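Local coordinates for ABC transporter substrate binding protein (Ribose) (PDB 4WUT), which probably binds a sugar for uptake by an ABC transporter and holds beta-D-fucopyranose between its two lobes, at residues V148-A161 with N180-S193. Sequence-based numbering, arbitrary orientation.
Sequences VGTEGKIAVMSYVA and NSKLQIVGPYYSQS. With CA (calcium ion), chain G.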
loop_
_atom_site.group_PDB
_atom_site.type_symbol
_atom_site.label_atom_id
_atom_site.label_comp_id
_atom_site.label_asym_id
_atom_site.label_seq_id
_atom_site.Cartn_x
_atom_site.Cartn_y
_atom_site.Cartn_z
ATOM N N VAL A 148 12.983 -19.803 -4.613
ATOM C CA VAL A 148 12.699 -20.346 -5.935
ATOM C C VAL A 148 13.953 -20.702 -6.716
ATOM O O VAL A 148 13.940 -21.619 -7.544
ATOM C CB VAL A 148 11.886 -19.334 -6.756
ATOM C CG1 VAL A 148 11.952 -19.650 -8.247
ATOM C CG2 VAL A 148 10.440 -19.288 -6.242
ATOM N N GLY A 149 15.050 -20.001 -6.426
ATOM C CA GLY A 149 16.225 -20.046 -7.285
ATOM C C GLY A 149 16.124 -19.008 -8.402
ATOM O O GLY A 149 15.315 -18.070 -8.342
ATOM N N THR A 150 16.907 -19.216 -9.454
ATOM C CA THR A 150 17.115 -18.171 -10.445
ATOM C C THR A 150 16.643 -18.548 -11.849
ATOM O O THR A 150 16.806 -17.749 -12.784
ATOM C CB THR A 150 18.620 -17.781 -10.494
ATOM O OG1 THR A 150 19.427 -18.959 -10.616
ATOM C CG2 THR A 150 19.013 -17.030 -9.233
ATOM N N GLU A 151 16.042 -19.731 -11.991
ATOM C CA GLU A 151 15.536 -20.222 -13.275
ATOM C C GLU A 151 14.069 -20.622 -13.132
ATOM O O GLU A 151 13.665 -21.196 -12.130
ATOM C CB GLU A 151 16.350 -21.429 -13.763
ATOM C CG GLU A 151 17.803 -21.129 -14.047
ATOM C CD GLU A 151 18.648 -22.392 -14.186
ATOM O OE1 GLU A 151 18.145 -23.404 -14.718
ATOM O OE2 GLU A 151 19.820 -22.383 -13.754
ATOM N N GLY A 152 13.261 -20.308 -14.132
ATOM C CA GLY A 152 11.862 -20.688 -14.106
ATOM C C GLY A 152 10.973 -19.483 -14.276
ATOM O O GLY A 152 11.424 -18.373 -14.580
ATOM N N LYS A 153 9.691 -19.699 -14.023
ATOM C CA LYS A 153 8.672 -18.692 -14.271
ATOM C C LYS A 153 8.021 -18.248 -12.962
ATOM O O LYS A 153 7.695 -19.084 -12.109
ATOM C CB LYS A 153 7.592 -19.283 -15.164
ATOM C CG LYS A 153 8.023 -19.611 -16.577
ATOM C CD LYS A 153 7.014 -20.525 -17.246
ATOM C CE LYS A 153 5.969 -19.762 -17.996
ATOM N NZ LYS A 153 4.843 -20.650 -18.456
ATOM N N ILE A 154 7.821 -16.949 -12.812
ATOM C CA ILE A 154 7.043 -16.425 -11.703
ATOM C C ILE A 154 6.002 -15.439 -12.236
ATOM O O ILE A 154 6.189 -14.868 -13.306
ATOM C CB ILE A 154 7.903 -15.738 -10.637
ATOM C CG1 ILE A 154 8.594 -14.508 -11.218
ATOM C CG2 ILE A 154 8.897 -16.739 -10.001
ATOM C CD1 ILE A 154 9.293 -13.661 -10.153
ATOM N N ALA A 155 4.919 -15.257 -11.494
ATOM C CA ALA A 155 3.853 -14.336 -11.887
ATOM C C ALA A 155 3.804 -13.130 -10.984
ATOM O O ALA A 155 4.041 -13.231 -9.779
ATOM C CB ALA A 155 2.514 -15.048 -11.840
ATOM N N VAL A 156 3.462 -11.975 -11.563
ATOM C CA VAL A 156 3.304 -10.743 -10.809
ATOM C C VAL A 156 1.837 -10.320 -10.849
ATOM O O VAL A 156 1.302 -9.970 -11.925
ATOM C CB VAL A 156 4.181 -9.616 -11.379
ATOM C CG1 VAL A 156 3.850 -8.309 -10.700
ATOM C CG2 VAL A 156 5.644 -9.980 -11.182
HETATM N N MSE A 157 1.210 -10.362 -9.681
HETATM C CA MSE A 157 -0.177 -9.940 -9.474
HETATM C C MSE A 157 -0.139 -8.567 -8.822
HETATM O O MSE A 157 0.189 -8.411 -7.630
HETATM C CB MSE A 157 -0.925 -10.934 -8.565
HETATM C CG MSE A 157 -0.637 -12.401 -8.886
HETATM SE SE MSE A 157 -0.858 -12.927 -10.769
HETATM C CE MSE A 157 -2.750 -12.791 -10.940
ATOM N N SER A 158 -0.484 -7.548 -9.616
ATOM C CA SER A 158 -0.483 -6.186 -9.133
ATOM C C SER A 158 -1.920 -5.674 -8.976
ATOM O O SER A 158 -2.860 -6.446 -9.056
ATOM C CB SER A 158 0.339 -5.306 -10.061
ATOM O OG SER A 158 0.485 -4.008 -9.502
ATOM N N TYR A 159 -2.047 -4.392 -8.663
ATOM C CA TYR A 159 -3.326 -3.850 -8.238
ATOM C C TYR A 159 -3.812 -2.781 -9.206
ATOM O O TYR A 159 -4.525 -3.097 -10.155
ATOM C CB TYR A 159 -3.301 -3.386 -6.753
ATOM C CG TYR A 159 -2.123 -2.642 -6.216
ATOM C CD1 TYR A 159 -0.916 -3.292 -5.975
ATOM C CD2 TYR A 159 -2.234 -1.319 -5.812
ATOM C CE1 TYR A 159 0.154 -2.642 -5.426
ATOM C CE2 TYR A 159 -1.165 -0.661 -5.250
ATOM C CZ TYR A 159 0.031 -1.327 -5.059
ATOM O OH TYR A 159 1.099 -0.682 -4.497
ATOM N N VAL A 160 -3.444 -1.529 -8.956
ATOM C CA VAL A 160 -3.831 -0.429 -9.853
ATOM C C VAL A 160 -2.585 0.067 -10.560
ATOM O O VAL A 160 -1.651 0.581 -9.916
ATOM C CB VAL A 160 -4.525 0.716 -9.078
ATOM C CG1 VAL A 160 -4.844 1.899 -10.004
ATOM C CG2 VAL A 160 -5.835 0.234 -8.411
ATOM N N ALA A 161 -2.539 -0.104 -11.877
ATOM C CA ALA A 161 -1.334 0.220 -12.633
ATOM C C ALA A 161 -1.028 1.708 -12.502
ATOM O O ALA A 161 -1.868 2.565 -12.804
ATOM C CB ALA A 161 -1.515 -0.150 -14.087
ATOM N N ASN A 180 18.987 -10.024 -11.058
ATOM C CA ASN A 180 19.545 -11.027 -10.161
ATOM C C ASN A 180 19.134 -12.450 -10.445
ATOM O O ASN A 180 19.388 -13.340 -9.650
ATOM C CB ASN A 180 19.260 -10.657 -8.706
ATOM C CG ASN A 180 19.929 -9.374 -8.325
ATOM O OD1 ASN A 180 21.147 -9.348 -8.117
ATOM N ND2 ASN A 180 19.180 -8.288 -8.296
ATOM N N SER A 181 18.561 -12.669 -11.621
ATOM C CA SER A 181 18.121 -13.996 -12.009
ATOM C C SER A 181 17.821 -14.023 -13.500
ATOM O O SER A 181 17.931 -12.992 -14.193
ATOM C CB SER A 181 16.871 -14.411 -11.230
ATOM O OG SER A 181 15.720 -13.775 -11.760
ATOM N N LYS A 182 17.480 -15.205 -13.993
ATOM C CA LYS A 182 16.909 -15.306 -15.328
ATOM C C LYS A 182 15.455 -15.813 -15.244
ATOM O O LYS A 182 14.951 -16.431 -16.173
ATOM C CB LYS A 182 17.769 -16.155 -16.273
ATOM C CG LYS A 182 18.378 -17.415 -15.686
ATOM C CD LYS A 182 19.017 -18.262 -16.785
ATOM C CE LYS A 182 20.199 -17.575 -17.438
ATOM N NZ LYS A 182 21.382 -17.474 -16.531
ATOM N N LEU A 183 14.795 -15.540 -14.122
ATOM C CA LEU A 183 13.371 -15.852 -13.995
ATOM C C LEU A 183 12.567 -15.099 -15.038
ATOM O O LEU A 183 12.839 -13.930 -15.343
ATOM C CB LEU A 183 12.849 -15.520 -12.601
ATOM C CG LEU A 183 13.456 -16.317 -11.447
ATOM C CD1 LEU A 183 13.154 -15.723 -10.062
ATOM C CD2 LEU A 183 13.015 -17.778 -11.500
ATOM N N GLN A 184 11.578 -15.799 -15.582
ATOM C CA GLN A 184 10.648 -15.234 -16.552
ATOM C C GLN A 184 9.431 -14.725 -15.834
ATOM O O GLN A 184 8.823 -15.476 -15.082
ATOM C CB GLN A 184 10.221 -16.313 -17.543
ATOM C CG GLN A 184 9.124 -15.880 -18.482
ATOM C CD GLN A 184 8.757 -16.956 -19.491
ATOM O OE1 GLN A 184 9.551 -17.863 -19.773
ATOM N NE2 GLN A 184 7.543 -16.861 -20.039
ATOM N N ILE A 185 9.062 -13.469 -16.070
ATOM C CA ILE A 185 7.906 -12.887 -15.416
ATOM C C ILE A 185 6.669 -13.028 -16.304
ATOM O O ILE A 185 6.690 -12.661 -17.477
ATOM C CB ILE A 185 8.150 -11.421 -15.052
ATOM C CG1 ILE A 185 9.199 -11.332 -13.933
ATOM C CG2 ILE A 185 6.853 -10.736 -14.628
ATOM C CD1 ILE A 185 9.728 -9.948 -13.702
ATOM N N VAL A 186 5.624 -13.635 -15.744
ATOM C CA VAL A 186 4.291 -13.717 -16.334
ATOM C C VAL A 186 3.452 -12.589 -15.719
ATOM O O VAL A 186 3.475 -12.366 -14.507
ATOM C CB VAL A 186 3.644 -15.072 -15.971
ATOM C CG1 VAL A 186 2.273 -15.197 -16.607
ATOM C CG2 VAL A 186 4.561 -16.227 -16.395
ATOM N N GLY A 187 2.704 -11.869 -16.550
ATOM C CA GLY A 187 2.053 -10.660 -16.081
ATOM C C GLY A 187 2.875 -9.441 -16.441
ATOM O O GLY A 187 3.693 -9.487 -17.379
ATOM N N PRO A 188 2.684 -8.343 -15.709
ATOM C CA PRO A 188 1.791 -8.172 -14.560
ATOM C C PRO A 188 0.317 -8.202 -14.898
ATOM O O PRO A 188 -0.120 -7.865 -16.029
ATOM C CB PRO A 188 2.170 -6.801 -14.019
ATOM C CG PRO A 188 2.647 -6.052 -15.245
ATOM C CD PRO A 188 3.390 -7.095 -16.041
ATOM N N TYR A 189 -0.451 -8.640 -13.913
ATOM C CA TYR A 189 -1.897 -8.568 -13.964
ATOM C C TYR A 189 -2.329 -7.485 -12.985
ATOM O O TYR A 189 -1.582 -7.135 -12.052
ATOM C CB TYR A 189 -2.499 -9.939 -13.647
ATOM C CG TYR A 189 -2.079 -10.950 -14.684
ATOM C CD1 TYR A 189 -2.692 -10.996 -15.928
ATOM C CD2 TYR A 189 -1.019 -11.809 -14.454
ATOM C CE1 TYR A 189 -2.273 -11.897 -16.901
ATOM C CE2 TYR A 189 -0.599 -12.692 -15.427
ATOM C CZ TYR A 189 -1.219 -12.733 -16.634
ATOM O OH TYR A 189 -0.790 -13.619 -17.579
ATOM N N TYR A 190 -3.507 -6.905 -13.208
ATOM C CA TYR A 190 -3.982 -5.800 -12.376
ATOM C C TYR A 190 -5.342 -6.094 -11.784
ATOM O O TYR A 190 -6.349 -6.155 -12.511
ATOM C CB TYR A 190 -3.977 -4.486 -13.145
ATOM C CG TYR A 190 -2.579 -4.097 -13.597
ATOM C CD1 TYR A 190 -1.639 -3.592 -12.702
ATOM C CD2 TYR A 190 -2.191 -4.288 -14.906
ATOM C CE1 TYR A 190 -0.361 -3.255 -13.117
ATOM C CE2 TYR A 190 -0.932 -3.952 -15.340
ATOM C CZ TYR A 190 -0.027 -3.431 -14.463
ATOM O OH TYR A 190 1.239 -3.117 -14.935
ATOM N N SER A 191 -5.390 -6.247 -10.468
ATOM C CA SER A 191 -6.611 -6.621 -9.763
ATOM C C SER A 191 -7.548 -5.446 -9.497
ATOM O O SER A 191 -8.685 -5.652 -9.056
ATOM C CB SER A 191 -6.302 -7.195 -8.401
ATOM O OG SER A 191 -5.781 -6.177 -7.571
ATOM N N GLN A 192 -7.083 -4.220 -9.731
ATOM C CA GLN A 192 -7.808 -2.988 -9.325
ATOM C C GLN A 192 -8.106 -2.960 -7.807
ATOM O O GLN A 192 -9.040 -2.318 -7.332
ATOM C CB GLN A 192 -9.097 -2.768 -10.141
ATOM C CG GLN A 192 -8.869 -2.880 -11.631
ATOM C CD GLN A 192 -7.843 -1.912 -12.106
ATOM O OE1 GLN A 192 -7.703 -0.819 -11.555
ATOM N NE2 GLN A 192 -7.118 -2.295 -13.138
ATOM N N SER A 193 -7.243 -3.645 -7.049
ATOM C CA SER A 193 -7.406 -3.792 -5.588
ATOM C C SER A 193 -8.727 -4.470 -5.176
ATOM O O SER A 193 -9.251 -4.245 -4.081
ATOM C CB SER A 193 -7.218 -2.471 -4.852
ATOM O OG SER A 193 -5.842 -2.085 -4.950
HETATM CA CA CA G . 18.876 -11.290 -15.783
HETATM O O HOH W 1 14.271 -18.985 -16.504
HETATM O O HOH W 2 -5.222 -0.680 -13.296
HETATM O O HOH W 3 20.250 -9.366 -16.326
HETATM O O HOH W 4 18.904 -10.726 -18.043
HETATM O O HOH W 5 16.689 -11.681 -16.622
#
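Strand 153-158 and the edge strand 184-190 run parallel, their axes 4.6 Å apart and 24° askew, joined by backbone bonds such as Val186 N to Ile154 O (2.8 Å). After Ala155 the register slips by one residue: Gly187 and the cis-linked Pro188 form a beta bulge, and Tyr189 N takes up Val156 O. On one face the aliphatic part of Lys153 lies alongside Gln184, while its NZ reaches past to Asp211 and Asn209. Farther along this face selenomethionine Met157, folded back at chi2 (-51°), sets SE 3.9 Å from CD2 of Tyr189, an oblique Met-aromatic contact; helix 195-208 covers Met157 and Tyr189. On the reverse face Ile154 neighbours Ile185, and Val156 CG2 meets Ile185 CG2 at 3.7 Å. Leu183 sends CD2 against the backbone of Glu151 and Gly152 and reaches Val148. At the C-terminal ends Ala161 CB, from the loop after strand 153-158, sits over one face of the Tyr190 ring, 3.6 Å from its centroid in a CH-pi contact, while Tyr159 O lies at the ring edge. Tyr159 O also accepts from Gln192 N, which stands well above the carbonyl plane. Ser191 OG receives Ser193 N in an ST turn and is hydrogen-bonded to Thr222 OG1. At the other end Ser181 OG, turned between its own N and carbonyl carbon (chi1 77°), accepts Leu183 N in a second ST turn and is hydrogen-bonded to Ile177 O of helix 164-180; Ser181 O binds calcium with Lys178 O and three waters. This right-handed beta-alpha-beta crossover through helix 164-180 thus has apolar contacts on both sheet faces, calcium at its start, and at its finish the Gln192-Tyr159 bond and Ser191 turn beside Tyr159, whose side chain touches the bound fucose.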